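Local coordinates for thylakoid lumenal 15 kDa protein 1, chloroplastic (Arabidopsis thaliana, PDB 3N90), which is of unknown function but is a thylakoid lumen protein whose pentapeptide repeats fold into a right-handed quadrilateral beta helix, at residues 11-15 with 16-20; 21-24 with 25-28; 112-115 with 116-120. The protein carries 2 engineered substitutions. All coordinates share one frame; numbering follows the deposited sequence.

Contact 1: residues 11-15 with 16-20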
ATOM      1  N   GLY A  11       7.868   0.060  18.273  1.00 19.27           N
ATOM      2  CA  GLY A  11       6.943   0.713  19.239  1.00 19.33           C
ATOM      3  C   GLY A  11       6.528   2.117  18.843  1.00 20.14           C
ATOM      4  O   GLY A  11       5.529   2.666  19.354  1.00 20.34           O
ATOM      5  N   VAL A  12       7.284   2.695  17.915  1.00 19.01           N
ATOM      6  CA  VAL A  12       7.063   4.031  17.442  1.00 19.56           C
ATOM      7  C   VAL A  12       5.904   4.044  16.434  1.00 18.44           C
ATOM      8  O   VAL A  12       5.167   5.021  16.335  1.00 19.36           O
ATOM      9  CB  VAL A  12       8.343   4.588  16.774  1.00 19.84           C
ATOM     10  CG1 VAL A  12       8.068   5.875  16.023  1.00 20.85           C
ATOM     11  CG2 VAL A  12       9.490   4.725  17.793  1.00 20.53           C
ATOM     12  N   THR A  13       5.749   2.934  15.708  1.00 17.08           N
ATOM     13  CA  THR A  13       4.825   2.891  14.591  1.00 14.84           C
ATOM     14  C   THR A  13       3.592   2.005  14.842  1.00 15.05           C
ATOM     15  O   THR A  13       2.555   2.165  14.172  1.00 16.97           O
ATOM     16  CB  THR A  13       5.573   2.479  13.298  1.00 14.83           C
ATOM     17  OG1 THR A  13       6.222   1.225  13.512  1.00 14.14           O
ATOM     18  CG2 THR A  13       6.628   3.546  12.906  1.00 16.71           C
ATOM     19  N   ARG A  14       3.668   1.085  15.793  1.00 14.04           N
ATOM     20  CA  ARG A  14       2.573   0.138  15.969  1.00 15.41           C
ATOM     21  C   ARG A  14       1.463   0.679  16.897  1.00 15.24           C
ATOM     22  O   ARG A  14       1.761   1.121  18.020  1.00 16.22           O
ATOM     23  CB  ARG A  14       3.108  -1.225  16.427  1.00 16.25           C
ATOM     24  CG  ARG A  14       3.494  -1.258  17.870  1.00 20.77           C
ATOM     25  CD  ARG A  14       4.225  -2.527  18.266  1.00 27.49           C
ATOM     26  NE  ARG A  14       4.960  -2.297  19.519  1.00 31.61           N
ATOM     27  CZ  ARG A  14       5.999  -3.021  19.934  1.00 34.21           C
ATOM     28  NH1 ARG A  14       6.445  -4.041  19.200  1.00 37.10           N
ATOM     29  NH2 ARG A  14       6.595  -2.722  21.085  1.00 35.25           N
ATOM     30  N   GLY A  15       0.208   0.612  16.444  1.00 14.20           N
ATOM     31  CA  GLY A  15      -0.953   1.034  17.244  1.00 14.64           C
ATOM     32  C   GLY A  15      -0.829   2.497  17.663  1.00 14.77           C
ATOM     33  O   GLY A  15      -1.108   2.861  18.829  1.00 16.53           O
ATOM     34  N   GLN A  16      -0.380   3.321  16.722  1.00 13.59           N
ATOM     35  CA  GLN A  16      -0.186   4.755  16.982  1.00 14.43           C
ATOM     36  C   GLN A  16      -1.044   5.618  16.070  1.00 14.95           C
ATOM     37  O   GLN A  16      -1.417   5.196  14.971  1.00 14.63           O
ATOM     38  CB  GLN A  16       1.280   5.110  16.787  1.00 15.07           C
ATOM     39  CG  GLN A  16       2.208   4.446  17.807  1.00 16.85           C
ATOM     40  CD  GLN A  16       1.939   4.889  19.226  1.00 22.70           C
ATOM     41  OE1 GLN A  16       1.593   6.037  19.476  1.00 23.85           O
ATOM     42  NE2 GLN A  16       2.100   3.978  20.163  1.00 28.87           N
ATOM     43  N   ASP A  17      -1.349   6.840  16.521  1.00 14.46           N
ATOM     44  CA  ASP A  17      -1.988   7.803  15.643  1.00 15.32           C
ATOM     45  C   ASP A  17      -0.911   8.600  14.939  1.00 16.12           C
ATOM     46  O   ASP A  17      -0.261   9.451  15.558  1.00 17.37           O
ATOM     47  CB  ASP A  17      -2.929   8.728  16.434  1.00 16.32           C
ATOM     48  CG  ASP A  17      -3.701   9.690  15.521  1.00 18.11           C
ATOM     49  OD1 ASP A  17      -3.360   9.811  14.317  1.00 16.85           O
ATOM     50  OD2 ASP A  17      -4.688  10.295  15.993  1.00 21.16           O
ATOM     51  N   LEU A  18      -0.708   8.293  13.654  1.00 14.70           N
ATOM     52  CA  LEU A  18       0.315   8.886  12.834  1.00 15.54           C
ATOM     53  C   LEU A  18      -0.317   9.588  11.644  1.00 15.46           C
ATOM     54  O   LEU A  18       0.286   9.713  10.575  1.00 15.49           O
ATOM     55  CB  LEU A  18       1.301   7.790  12.353  1.00 14.84           C
ATOM     56  CG  LEU A  18       2.076   7.084  13.468  1.00 16.39           C
ATOM     57  CD1 LEU A  18       2.950   5.968  12.867  1.00 16.17           C
ATOM     58  CD2 LEU A  18       2.929   8.070  14.247  1.00 17.78           C
ATOM     59  N   SER A  19      -1.534  10.095  11.826  1.00 16.18           N
ATOM     60  CA  SER A  19      -2.168  10.838  10.746  1.00 16.80           C
ATOM     61  C   SER A  19      -1.260  12.019  10.318  1.00 17.53           C
ATOM     62  O   SER A  19      -0.624  12.672  11.170  1.00 18.53           O
ATOM     63  CB  SER A  19      -3.533  11.387  11.150  1.00 17.83           C
ATOM     64  OG  SER A  19      -4.351  10.428  11.782  1.00 20.39           O
ATOM     65  N   GLY A  20      -1.186  12.240   9.009  1.00 18.10           N
ATOM     66  CA  GLY A  20      -0.502  13.380   8.415  1.00 19.24           C
ATOM     67  C   GLY A  20       1.002  13.346   8.576  1.00 19.47           C
ATOM     68  O   GLY A  20       1.660  14.355   8.306  1.00 20.54           O
TER
HETATM   69  O   HOH W   1       3.295   1.290  20.069  1.00 32.16           O
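Gln16 folds back over the carbonyls of Val12 and Arg14 in a local, water-bridged turn, at the point where the short, weakly bonded helix 10-13 gives way to the first coil of the quadrilateral beta helix. No direct hydrogen bond joins 11-15 to 16-20. Instead, one water does the work: it donates to Gly11 O at 2.7 Å and to Arg14 O at 2.6 Å, and accepts from Gln16 NE2 at 2.9 Å, so two backbone carbonyls and one amide group are gripped together. The glutamine reaches this water because its chain bends at chi2 (-63°), which doubles the amide back over the turn. Its methylene touches on the way, with Gln16 CG 3.4 Å from Val12 O. Gly15 sits at the tip of the turn with a positive phi of 58°, a backbone shape that favours glycine.

The other half of the contact is apolar and buried. Leu18 sends one branch back toward the helix, and its CD1 lies 4.0 Å from Thr13 CA, against the backbone side of the threonine. Thr13 OG1 itself is engaged by Asp32 O and Gln31 NE2. Round Leu18, Asp17 OD1 accepts from Ser19 N at 3.1 Å, an Asx turn that shapes the chain at the next corner.

The whole turn is tied to the following coil: Ser36 OG bonds both Thr13 O and Gln16 N, and backbone bonds pair Gly15 with Lys34 and Leu18 with Ile37. Helix 10-13 leads straight into the coil, with the loop of residues 31-38 as its neighbour.

Contact 2: residues 21-24 with 25-28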
ATOM      1  N   LYS A  21       1.567  12.206   8.996  1.00 17.86           N
ATOM      2  CA  LYS A  21       3.007  12.143   9.218  1.00 17.87           C
ATOM      3  C   LYS A  21       3.770  11.878   7.924  1.00 18.48           C
ATOM      4  O   LYS A  21       3.253  11.217   6.992  1.00 17.51           O
ATOM      5  CB  LYS A  21       3.394  11.157  10.319  1.00 18.60           C
ATOM      6  CG  LYS A  21       2.761  11.421  11.701  1.00 19.92           C
ATOM      7  CD  LYS A  21       2.928  12.873  12.133  1.00 24.65           C
ATOM      8  CE  LYS A  21       2.875  13.049  13.639  1.00 27.38           C
ATOM      9  NZ  LYS A  21       3.515  14.375  13.979  1.00 29.59           N
ATOM     10  N   ASP A  22       4.984  12.425   7.845  1.00 18.44           N
ATOM     11  CA  ASP A  22       5.753  12.327   6.606  1.00 18.93           C
ATOM     12  C   ASP A  22       6.852  11.278   6.691  1.00 17.83           C
ATOM     13  O   ASP A  22       7.857  11.453   7.366  1.00 17.85           O
ATOM     14  CB  ASP A  22       6.285  13.713   6.169  1.00 20.04           C
ATOM     15  CG  ASP A  22       6.840  13.715   4.748  1.00 23.45           C
ATOM     16  OD1 ASP A  22       7.203  12.637   4.225  1.00 22.40           O
ATOM     17  OD2 ASP A  22       6.919  14.816   4.138  1.00 27.80           O
ATOM     18  N   PHE A  23       6.619  10.147   6.018  1.00 16.89           N
ATOM     19  CA  PHE A  23       7.578   9.071   5.932  1.00 15.76           C
ATOM     20  C   PHE A  23       8.173   8.943   4.511  1.00 16.24           C
ATOM     21  O   PHE A  23       8.761   7.919   4.186  1.00 14.73           O
ATOM     22  CB  PHE A  23       6.894   7.744   6.278  1.00 15.59           C
ATOM     23  CG  PHE A  23       6.508   7.597   7.733  1.00 14.28           C
ATOM     24  CD1 PHE A  23       7.457   7.203   8.686  1.00 13.98           C
ATOM     25  CD2 PHE A  23       5.198   7.868   8.161  1.00 13.55           C
ATOM     26  CE1 PHE A  23       7.105   7.051  10.061  1.00 14.72           C
ATOM     27  CE2 PHE A  23       4.848   7.743   9.515  1.00 14.35           C
ATOM     28  CZ  PHE A  23       5.805   7.309  10.463  1.00 14.68           C
ATOM     29  N   SER A  24       8.011   9.969   3.687  1.00 16.59           N
ATOM     30  CA  SER A  24       8.376   9.875   2.261  1.00 17.19           C
ATOM     31  C   SER A  24       9.863   9.536   2.103  1.00 18.30           C
ATOM     32  O   SER A  24      10.713  10.074   2.821  1.00 18.27           O
ATOM     33  CB  SER A  24       8.011  11.168   1.526  1.00 18.14           C
ATOM     34  OG  SER A  24       8.629  12.264   2.176  1.00 19.39           O
ATOM     35  N   GLY A  25      10.162   8.600   1.210  1.00 18.96           N
ATOM     36  CA  GLY A  25      11.550   8.164   0.914  1.00 19.48           C
ATOM     37  C   GLY A  25      12.295   7.364   1.974  1.00 19.97           C
ATOM     38  O   GLY A  25      13.487   7.009   1.797  1.00 21.12           O
ATOM     39  N   GLN A  26      11.630   7.058   3.077  1.00 19.82           N
ATOM     40  CA  GLN A  26      12.307   6.416   4.186  0.50 19.08           C
ATOM     41  C   GLN A  26      12.404   4.925   4.030  1.00 19.58           C
ATOM     42  O   GLN A  26      11.562   4.301   3.369  1.00 19.29           O
ATOM     43  CB  GLN A  26      11.626   6.782   5.480  0.50 19.21           C
ATOM     44  CG  GLN A  26      11.585   8.298   5.635  0.50 19.33           C
ATOM     45  CD  GLN A  26      11.258   8.714   7.010  0.50 20.75           C
ATOM     46  OE1 GLN A  26      11.089   9.902   7.290  0.50 21.71           O
ATOM     47  NE2 GLN A  26      11.151   7.749   7.897  0.50 21.22           N
ATOM     48  N   THR A  27      13.440   4.352   4.649  1.00 19.73           N
ATOM     49  CA  THR A  27      13.613   2.922   4.687  1.00 19.52           C
ATOM     50  C   THR A  27      12.831   2.382   5.851  1.00 18.00           C
ATOM     51  O   THR A  27      13.165   2.640   7.023  1.00 18.23           O
ATOM     52  CB  THR A  27      15.095   2.538   4.807  1.00 20.81           C
ATOM     53  OG1 THR A  27      15.788   3.138   3.730  1.00 23.80           O
ATOM     54  CG2 THR A  27      15.276   1.043   4.716  1.00 22.49           C
ATOM     55  N   LEU A  28      11.750   1.658   5.521  1.00 15.73           N
ATOM     56  CA  LEU A  28      10.836   1.095   6.500  1.00 14.87           C
ATOM     57  C   LEU A  28      10.565  -0.402   6.246  1.00 14.78           C
ATOM     58  O   LEU A  28       9.436  -0.875   6.339  1.00 12.86           O
ATOM     59  CB  LEU A  28       9.515   1.881   6.507  1.00 14.92           C
ATOM     60  CG  LEU A  28       9.696   3.396   6.726  1.00 17.25           C
ATOM     61  CD1 LEU A  28       8.502   4.151   6.202  1.00 16.85           C
ATOM     62  CD2 LEU A  28       9.931   3.663   8.181  1.00 17.82           C
TER
HETATM   63  O   HOH W   2      10.816  11.848   4.971  1.00 30.77           O
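The Phe23 ring meets Gln26 and Leu28 differently in this local turn. Gln26 comes to the edge of the ring: its NE2 lies near the ring plane, 3.8 Å from Phe23 CD1, with the amide plane turned 69° from the ring. Its chain runs extended beyond CG, carrying the amide back alongside the phenylalanine backbone, while Gln26 CG packs 3.2 Å from Phe23 O. Leu28 crosses Phe23 at about a right angle, and the branch that touches is CD1, 3.9 Å from Phe23 CB; toward the ring itself its approach is oblique.

The backbone beneath is a type II beta turn from Phe23 to Gln26, closed by Gln26 N donating to Phe23 O at 3.2 Å. Gly25 takes the positive phi (70°) of that turn. Asp22 braces its entry: OD1 takes the Ser24 N-H at 2.8 Å, nearly straight on, in an Asx turn, and also accepts from Ser24 OG on its syn side. On the outside, a water donates to Ser24 O and, at 3.0 Å, to Gln26 OE1, which helps fix the amide's rotation; NE2 makes a weak hydrogen bond with Tyr8 OH.

Phe23 is buried among aromatic neighbours, nearly parallel to Phe43 and edge-to-face with Tyr8 and Phe33. An inward Phe or Leu at every fifth position, here Phe23 and then Leu28, with a turn between them, is the signature of the pentapeptide repeat and of the right-handed quadrilateral beta helix it builds.

Contact 3: residues 112-115 with 116-120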
ATOM      1  N   VAL A 112      -0.627 -11.157  -5.722  1.00 21.85           N
ATOM      2  CA  VAL A 112      -1.466 -10.721  -4.631  1.00 21.00           C
ATOM      3  C   VAL A 112      -2.715 -11.568  -4.770  1.00 21.94           C
ATOM      4  O   VAL A 112      -3.424 -11.450  -5.800  1.00 21.31           O
ATOM      5  CB  VAL A 112      -1.805  -9.207  -4.722  1.00 20.56           C
ATOM      6  CG1 VAL A 112      -2.879  -8.818  -3.674  1.00 20.18           C
ATOM      7  CG2 VAL A 112      -0.524  -8.387  -4.559  1.00 19.50           C
ATOM      8  N   PRO A 113      -2.968 -12.435  -3.775  1.00 21.78           N
ATOM      9  CA  PRO A 113      -4.187 -13.241  -3.816  1.00 22.09           C
ATOM     10  C   PRO A 113      -5.389 -12.292  -3.682  1.00 21.41           C
ATOM     11  O   PRO A 113      -5.364 -11.371  -2.874  1.00 20.74           O
ATOM     12  CB  PRO A 113      -4.058 -14.144  -2.578  1.00 23.15           C
ATOM     13  CG  PRO A 113      -2.597 -14.073  -2.194  1.00 22.55           C
ATOM     14  CD  PRO A 113      -2.187 -12.697  -2.555  1.00 22.31           C
ATOM     15  N   LEU A 114      -6.404 -12.480  -4.509  1.00 19.94           N
ATOM     16  CA  LEU A 114      -7.586 -11.639  -4.401  1.00 19.71           C
ATOM     17  C   LEU A 114      -8.825 -12.517  -4.477  1.00 19.45           C
ATOM     18  O   LEU A 114      -8.838 -13.506  -5.207  1.00 20.03           O
ATOM     19  CB  LEU A 114      -7.639 -10.596  -5.525  1.00 18.83           C
ATOM     20  CG  LEU A 114      -6.616  -9.451  -5.539  1.00 18.61           C
ATOM     21  CD1 LEU A 114      -6.756  -8.621  -6.846  1.00 20.42           C
ATOM     22  CD2 LEU A 114      -6.768  -8.583  -4.315  1.00 18.18           C
ATOM     23  N   ARG A 115      -9.841 -12.149  -3.721  1.00 18.86           N
ATOM     24  CA  ARG A 115     -11.174 -12.689  -3.949  1.00 20.43           C
ATOM     25  C   ARG A 115     -11.738 -12.111  -5.242  1.00 21.13           C
ATOM     26  O   ARG A 115     -11.387 -10.988  -5.658  1.00 20.30           O
ATOM     27  CB  ARG A 115     -12.096 -12.335  -2.788  1.00 19.67           C
ATOM     28  CG  ARG A 115     -11.614 -12.809  -1.409  1.00 19.09           C
ATOM     29  CD  ARG A 115     -12.672 -12.530  -0.366  1.00 17.79           C
ATOM     30  NE  ARG A 115     -13.184 -11.157  -0.466  1.00 19.81           N
ATOM     31  CZ  ARG A 115     -12.677 -10.128   0.196  1.00 22.33           C
ATOM     32  NH1 ARG A 115     -11.640 -10.319   1.005  1.00 19.85           N
ATOM     33  NH2 ARG A 115     -13.206  -8.907   0.057  1.00 23.82           N
ATOM     34  N   ASP A 116     -12.611 -12.888  -5.881  1.00 22.37           N
ATOM     35  CA  ASP A 116     -13.392 -12.391  -7.012  1.00 23.37           C
ATOM     36  C   ASP A 116     -13.880 -10.949  -6.844  1.00 21.87           C
ATOM     37  O   ASP A 116     -13.635 -10.123  -7.724  1.00 21.53           O
ATOM     38  CB  ASP A 116     -14.570 -13.333  -7.291  1.00 24.23           C
ATOM     39  CG  ASP A 116     -14.122 -14.698  -7.811  1.00 28.62           C
ATOM     40  OD1 ASP A 116     -12.931 -14.859  -8.182  1.00 33.97           O
ATOM     41  OD2 ASP A 116     -14.973 -15.625  -7.856  1.00 32.49           O
ATOM     42  N   ASP A 117     -14.539 -10.631  -5.728  1.00 21.30           N
ATOM     43  CA  ASP A 117     -15.086  -9.291  -5.525  1.00 20.62           C
ATOM     44  C   ASP A 117     -14.038  -8.168  -5.484  1.00 19.48           C
ATOM     45  O   ASP A 117     -14.289  -7.074  -5.966  1.00 18.38           O
ATOM     46  CB  ASP A 117     -16.011  -9.212  -4.296  1.00 21.91           C
ATOM     47  CG  ASP A 117     -15.278  -9.396  -2.963  1.00 24.59           C
ATOM     48  OD1 ASP A 117     -15.123  -8.375  -2.231  1.00 28.38           O
ATOM     49  OD2 ASP A 117     -14.903 -10.549  -2.632  1.00 27.33           O
ATOM     50  N   GLN A 118     -12.875  -8.455  -4.878  1.00 18.65           N
ATOM     51  CA  GLN A 118     -11.754  -7.517  -4.850  1.00 17.29           C
ATOM     52  C   GLN A 118     -11.188  -7.320  -6.259  1.00 16.63           C
ATOM     53  O   GLN A 118     -10.910  -6.182  -6.675  1.00 15.98           O
ATOM     54  CB  GLN A 118     -10.631  -8.020  -3.937  1.00 16.45           C
ATOM     55  CG  GLN A 118     -11.030  -8.215  -2.505  1.00 17.46           C
ATOM     56  CD  GLN A 118      -9.919  -8.806  -1.676  1.00 14.90           C
ATOM     57  OE1 GLN A 118      -9.340  -9.853  -2.018  1.00 18.75           O
ATOM     58  NE2 GLN A 118      -9.595  -8.131  -0.579  1.00 16.91           N
ATOM     59  N   ARG A 119     -11.016  -8.425  -6.989  1.00 16.48           N
ATOM     60  CA  ARG A 119     -10.517  -8.338  -8.363  1.00 17.53           C
ATOM     61  C   ARG A 119     -11.504  -7.560  -9.252  1.00 16.97           C
ATOM     62  O   ARG A 119     -11.101  -6.746 -10.092  1.00 16.47           O
ATOM     63  CB  ARG A 119     -10.174  -9.721  -8.926  1.00 17.07           C
ATOM     64  CG  ARG A 119      -9.432  -9.672 -10.241  1.00 18.82           C
ATOM     65  CD  ARG A 119      -8.958 -11.046 -10.708  1.00 20.88           C
ATOM     66  NE  ARG A 119      -8.487 -11.892  -9.610  1.00 28.06           N
ATOM     67  CZ  ARG A 119      -7.223 -12.023  -9.203  1.00 32.44           C
ATOM     68  NH1 ARG A 119      -6.224 -11.349  -9.777  1.00 31.98           N
ATOM     69  NH2 ARG A 119      -6.962 -12.835  -8.184  1.00 34.88           N
ATOM     70  N   VAL A 120     -12.797  -7.784  -9.040  1.00 16.86           N
ATOM     71  CA  VAL A 120     -13.805  -7.071  -9.821  1.00 16.66           C
ATOM     72  C   VAL A 120     -13.711  -5.559  -9.626  1.00 16.90           C
ATOM     73  O   VAL A 120     -13.736  -4.804 -10.607  1.00 17.12           O
ATOM     74  CB  VAL A 120     -15.253  -7.570  -9.506  1.00 16.70           C
ATOM     75  CG1 VAL A 120     -16.263  -6.657 -10.119  1.00 18.26           C
ATOM     76  CG2 VAL A 120     -15.440  -8.984 -10.037  1.00 17.49           C
TER
HETATM   77  O   HOH W   3      -7.729 -11.618  -0.642  1.00 21.47           O
HETATM   78  O   HOH W   4      -9.819 -13.855  -8.105  1.00 39.09           O
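Arg115 grips Asp117 side-on at the N-cap of helix 116-125, where the pentapeptide-repeat coil ends and a C-terminal helix begins. NE donates to Asp117 OD2 at 2.8 Å and NH2 to Asp117 OD1 at 3.0 Å, each on a syn lone pair, and the guanidinium and carboxylate lie nearly coplanar, 23° apart. The arginine chain bends at chi3 (-48°), which turns the charged end back over the first helical turn. Two bonds in one plane fix the guanidinium's rotation, and Gln118 lies against one of its faces: the amide CD sits 3.4 Å above the plane, offset toward the rim, in a stack with planes 25° apart.

The same glutamine has a second task. Its OE1 accepts the Arg115 backbone N-H at 2.9 Å, in the carbonyl plane and on a lone pair, which resembles one half of a capping box. The first helical bond of this turn runs from Arg119 N to Arg115 O at 2.9 Å. Carboxylates at Asp116 and Asp117 stand in the first turn, where they would probably be favoured by the helix dipole.

Leu114 wedges in from the loop side. Its CD2 lies 3.7 Å from Gln118 OE1, and its CB lies over a face of the Arg119 guanidinium.

Further out, Gly95 O takes Arg115 NH1, Met93 O takes Gln118 NE2 and Leu141 O takes Arg119 NH1, so the cap is pinned both to the repeat and to the C-terminal tail. Arg119 NE, for its part, donates to a water 2.8 Å away, which in turn donates to Leu114 O and Asp116 OD1.

Contacts 1 and 2 belong to the same end of the beta helix and touch, Leu18 CD1 lying 4.0 Å from Phe23 CZ, so the buried leucine of one meets the aromatic cluster of the other. Contact 3 lies on the opposite side of the chain's centre, about 28 Å from each, centre to centre, and is a surface contact, whereas the first two are partly buried. The chemistry follows: 11-20 relies on a water between carbonyls and an amide, 21-28 on a beta turn with an inward phenylalanine, and 112-120 on a salt bridge and helix capping. Contacts 1 and 3 both join a helix to the coil, one at each end.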